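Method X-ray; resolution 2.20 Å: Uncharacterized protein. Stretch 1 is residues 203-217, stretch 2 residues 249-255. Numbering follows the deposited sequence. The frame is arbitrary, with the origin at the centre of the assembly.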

# COMPACT_ATOMS: atom_id res chain seq x y z
N ALA A 203 16.32 16.69 -10.01
CA ALA A 203 16.29 17.86 -9.13
C ALA A 203 17.68 18.45 -8.84
O ALA A 203 17.81 19.65 -8.71
CB ALA A 203 15.60 17.51 -7.83
N VAL A 204 18.71 17.60 -8.75
CA VAL A 204 20.03 18.05 -8.31
C VAL A 204 21.19 17.61 -9.23
O VAL A 204 21.96 18.45 -9.69
CB VAL A 204 20.30 17.57 -6.85
CG1 VAL A 204 21.75 17.81 -6.44
CG2 VAL A 204 19.36 18.27 -5.88
N TRP A 205 21.30 16.33 -9.50
CA TRP A 205 22.49 15.78 -10.13
C TRP A 205 22.67 16.30 -11.55
O TRP A 205 23.70 16.92 -11.87
CB TRP A 205 22.44 14.25 -10.13
CG TRP A 205 23.79 13.62 -10.26
CD1 TRP A 205 24.27 12.95 -11.33
CD2 TRP A 205 24.83 13.62 -9.27
NE1 TRP A 205 25.55 12.53 -11.08
CE2 TRP A 205 25.92 12.93 -9.82
CE3 TRP A 205 24.94 14.14 -7.97
CZ2 TRP A 205 27.12 12.73 -9.12
CZ3 TRP A 205 26.12 13.94 -7.27
CH2 TRP A 205 27.19 13.24 -7.84
N ASN A 206 21.68 16.02 -12.39
CA ASN A 206 21.70 16.49 -13.78
C ASN A 206 21.93 18.00 -13.93
O ASN A 206 22.88 18.41 -14.58
CB ASN A 206 20.43 16.02 -14.51
CG ASN A 206 20.46 14.54 -14.83
OD1 ASN A 206 21.47 13.85 -14.64
ND2 ASN A 206 19.34 14.02 -15.35
N PRO A 207 21.06 18.84 -13.32
CA PRO A 207 21.29 20.28 -13.48
C PRO A 207 22.61 20.81 -12.91
O PRO A 207 23.17 21.75 -13.46
CB PRO A 207 20.09 20.92 -12.77
CG PRO A 207 19.52 19.82 -11.90
CD PRO A 207 19.85 18.55 -12.54
N CYS A 208 23.11 20.21 -11.83
CA CYS A 208 24.38 20.66 -11.26
C CYS A 208 25.56 20.30 -12.16
O CYS A 208 26.39 21.14 -12.43
CB CYS A 208 24.63 20.06 -9.87
SG CYS A 208 23.81 20.89 -8.51
N ILE A 209 25.62 19.05 -12.61
CA ILE A 209 26.69 18.62 -13.55
C ILE A 209 26.63 19.39 -14.88
O ILE A 209 27.67 19.68 -15.48
CB ILE A 209 26.61 17.08 -13.84
CG1 ILE A 209 26.71 16.24 -12.54
CG2 ILE A 209 27.70 16.64 -14.85
CD1 ILE A 209 27.91 16.54 -11.67
N ARG A 210 25.42 19.71 -15.33
CA ARG A 210 25.22 20.44 -16.59
C ARG A 210 25.10 21.98 -16.44
O ARG A 210 24.75 22.67 -17.41
CB ARG A 210 23.99 19.91 -17.31
CG ARG A 210 24.25 18.63 -18.05
CD ARG A 210 22.96 17.89 -18.28
NE ARG A 210 23.18 16.72 -19.12
CZ ARG A 210 22.46 15.60 -19.09
NH1 ARG A 210 21.46 15.46 -18.24
NH2 ARG A 210 22.78 14.60 -19.92
N LYS A 211 25.36 22.50 -15.24
CA LYS A 211 25.29 23.94 -14.94
C LYS A 211 23.97 24.59 -15.37
O LYS A 211 23.95 25.77 -15.78
CB LYS A 211 26.51 24.66 -15.53
CG LYS A 211 27.79 24.57 -14.64
CD LYS A 211 28.92 23.68 -15.20
CE LYS A 211 29.90 24.44 -16.06
NZ LYS A 211 31.33 23.95 -15.94
N GLU A 212 22.88 23.83 -15.29
CA GLU A 212 21.55 24.33 -15.62
C GLU A 212 20.96 24.95 -14.37
O GLU A 212 20.10 24.38 -13.72
CB GLU A 212 20.64 23.20 -16.11
CG GLU A 212 21.01 22.65 -17.47
CD GLU A 212 20.54 21.21 -17.68
OE1 GLU A 212 19.99 20.58 -16.74
OE2 GLU A 212 20.74 20.70 -18.81
N PHE A 213 21.41 26.16 -14.06
CA PHE A 213 21.12 26.76 -12.77
C PHE A 213 19.72 27.34 -12.63
O PHE A 213 19.20 27.40 -11.53
CB PHE A 213 22.21 27.76 -12.41
CG PHE A 213 23.55 27.12 -12.14
CD1 PHE A 213 23.65 26.03 -11.29
CD2 PHE A 213 24.71 27.60 -12.73
CE1 PHE A 213 24.88 25.43 -11.03
CE2 PHE A 213 25.94 27.00 -12.47
CZ PHE A 213 26.02 25.92 -11.60
N ASP A 214 19.09 27.69 -13.74
CA ASP A 214 17.67 28.04 -13.69
C ASP A 214 16.80 26.89 -13.15
O ASP A 214 15.86 27.14 -12.39
CB ASP A 214 17.15 28.54 -15.05
CG ASP A 214 17.28 27.51 -16.17
OD1 ASP A 214 16.48 27.61 -17.13
OD2 ASP A 214 18.17 26.63 -16.12
N VAL A 215 17.11 25.64 -13.51
CA VAL A 215 16.35 24.50 -13.04
C VAL A 215 16.43 24.38 -11.52
O VAL A 215 15.44 24.06 -10.86
CB VAL A 215 16.81 23.17 -13.68
CG1 VAL A 215 16.06 22.01 -13.08
CG2 VAL A 215 16.63 23.20 -15.18
N LEU A 216 17.61 24.66 -10.96
CA LEU A 216 17.82 24.55 -9.53
C LEU A 216 16.92 25.49 -8.71
O LEU A 216 16.56 25.16 -7.59
CB LEU A 216 19.29 24.78 -9.17
CG LEU A 216 20.33 23.77 -9.66
CD1 LEU A 216 21.69 24.21 -9.11
CD2 LEU A 216 19.99 22.30 -9.25
N ARG A 217 16.54 26.63 -9.29
CA ARG A 217 15.65 27.57 -8.61
C ARG A 217 14.31 26.94 -8.35
O ARG A 217 13.68 27.24 -7.35
CB ARG A 217 15.42 28.85 -9.44
CG ARG A 217 16.65 29.66 -9.73
CD ARG A 217 17.37 30.12 -8.44
NE ARG A 217 18.43 31.08 -8.78
CZ ARG A 217 19.31 31.59 -7.92
NH1 ARG A 217 19.27 31.31 -6.62
NH2 ARG A 217 20.21 32.43 -8.37
N GLU A 249 28.91 22.94 -5.03
CA GLU A 249 28.80 24.34 -5.40
C GLU A 249 27.39 24.75 -5.86
O GLU A 249 26.88 25.80 -5.45
CB GLU A 249 29.82 24.66 -6.50
CG GLU A 249 29.85 26.11 -6.89
CD GLU A 249 30.83 26.40 -7.99
OE1 GLU A 249 31.94 25.82 -7.97
OE2 GLU A 249 30.50 27.24 -8.85
N GLY A 250 26.78 23.93 -6.71
CA GLY A 250 25.44 24.21 -7.23
C GLY A 250 24.38 24.21 -6.15
O GLY A 250 23.49 25.08 -6.13
N VAL A 251 24.45 23.24 -5.25
CA VAL A 251 23.49 23.15 -4.17
C VAL A 251 23.67 24.31 -3.19
O VAL A 251 22.68 24.94 -2.82
CB VAL A 251 23.54 21.74 -3.46
CG1 VAL A 251 22.64 21.73 -2.25
CG2 VAL A 251 23.13 20.60 -4.45
N ARG A 252 24.90 24.63 -2.80
CA ARG A 252 25.16 25.74 -1.87
C ARG A 252 24.76 27.11 -2.38
O ARG A 252 24.32 27.98 -1.60
CB ARG A 252 26.63 25.81 -1.53
CG ARG A 252 27.10 24.70 -0.63
CD ARG A 252 28.57 24.90 -0.32
NE ARG A 252 29.10 23.95 0.65
CZ ARG A 252 30.39 23.83 0.96
NH1 ARG A 252 31.31 24.60 0.37
NH2 ARG A 252 30.77 22.93 1.86
N ASP A 253 24.95 27.32 -3.68
CA ASP A 253 24.70 28.62 -4.29
C ASP A 253 23.24 28.84 -4.69
O ASP A 253 22.84 29.99 -4.94
CB ASP A 253 25.59 28.79 -5.52
CG ASP A 253 27.05 28.99 -5.17
OD1 ASP A 253 27.41 28.93 -3.98
OD2 ASP A 253 27.85 29.18 -6.10
N HIS A 254 22.48 27.76 -4.78
CA HIS A 254 21.12 27.82 -5.30
C HIS A 254 20.04 27.29 -4.40
O HIS A 254 18.88 27.44 -4.70
CB HIS A 254 21.06 27.16 -6.69
CG HIS A 254 21.95 27.83 -7.68
ND1 HIS A 254 23.14 27.28 -8.11
CD2 HIS A 254 21.86 29.04 -8.29
CE1 HIS A 254 23.73 28.11 -8.95
NE2 HIS A 254 22.98 29.19 -9.07
N THR A 255 20.39 26.72 -3.26
CA THR A 255 19.36 26.36 -2.30
C THR A 255 18.83 27.66 -1.67
O THR A 255 19.58 28.61 -1.51
CB THR A 255 19.89 25.38 -1.24
OG1 THR A 255 20.34 24.19 -1.91
CG2 THR A 255 18.79 24.99 -0.22

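His254 is the centre of this contact. It lies in the last turn of the helix 249-254, and its imidazole reaches into the space beside the second, weakly bonded helical segment of the other stretch, about 213-217. The axes of these two segments come within 10.2 Å at an angle of 52°. The earlier helix, 203-209, crosses 249-254 more nearly at right angles, at 102°, with a closest approach of 9.8 Å. No hydrogen bond links the two stretches, so they are held together by van der Waals packing and aromatic contact.

The His254 ring is also held by its own helix: His254 ND1 donates a hydrogen bond to Gly250 O at 3.0 Å. That bond ties one edge of the imidazole to the backbone and leaves the flat surface available for packing. Phe213 takes up that surface in an offset stack, with ring centroids 4.4 Å apart and planes inclined by 23°. The contact is tight, 3.1 Å from Phe213 CD1 to His254 CE1, and Phe213 CB adds a CH-pi contact over the face of the imidazole. A flat ring suits each position, since two flat surfaces can lie against each other, here offset; histidine's polar ND1 is already satisfied by Gly250 O.

Arg217 covers a different part of the histidine. Its CA-to-CB bond points sideways, but the long side chain brings the guanidinium back, so that Arg217 CZ lies 3.6 Å from His254 CD2. The histidine carbon sits over a face of the planar guanidinium, while the arginine carbon lies at the edge of the imidazole. Arginine can pack this way because its charged group is flat and its faces form few hydrogen bonds. Leu216 supplies an aliphatic neighbour, with its CD1 3.5 Å from His254 ND1.

One turn back from His254 in helix 249-254, Gly250 permits the closest backbone approach, its CA lying 5.5 Å from the CA of Cys208. The sulfur occupies the space a side chain would need: Cys208 SG is 3.9 Å from Gly250 CA, and an ideal CB on the glycine would fall only 2.6 Å from that sulfur, a clash. The ring of Phe213 also approaches here, CE1 to Gly250 CA being 4.0 Å.

At Val251, next to the glycine, the side-chain contacts are apolar. Val204 CG1 meets Val251 CG2 at 3.7 Å, and Cys208 SG lies 4.1 Å from the same Val251 CG2. Compact, branched valines suit this buried site, where they exclude water and ask for no polar partner.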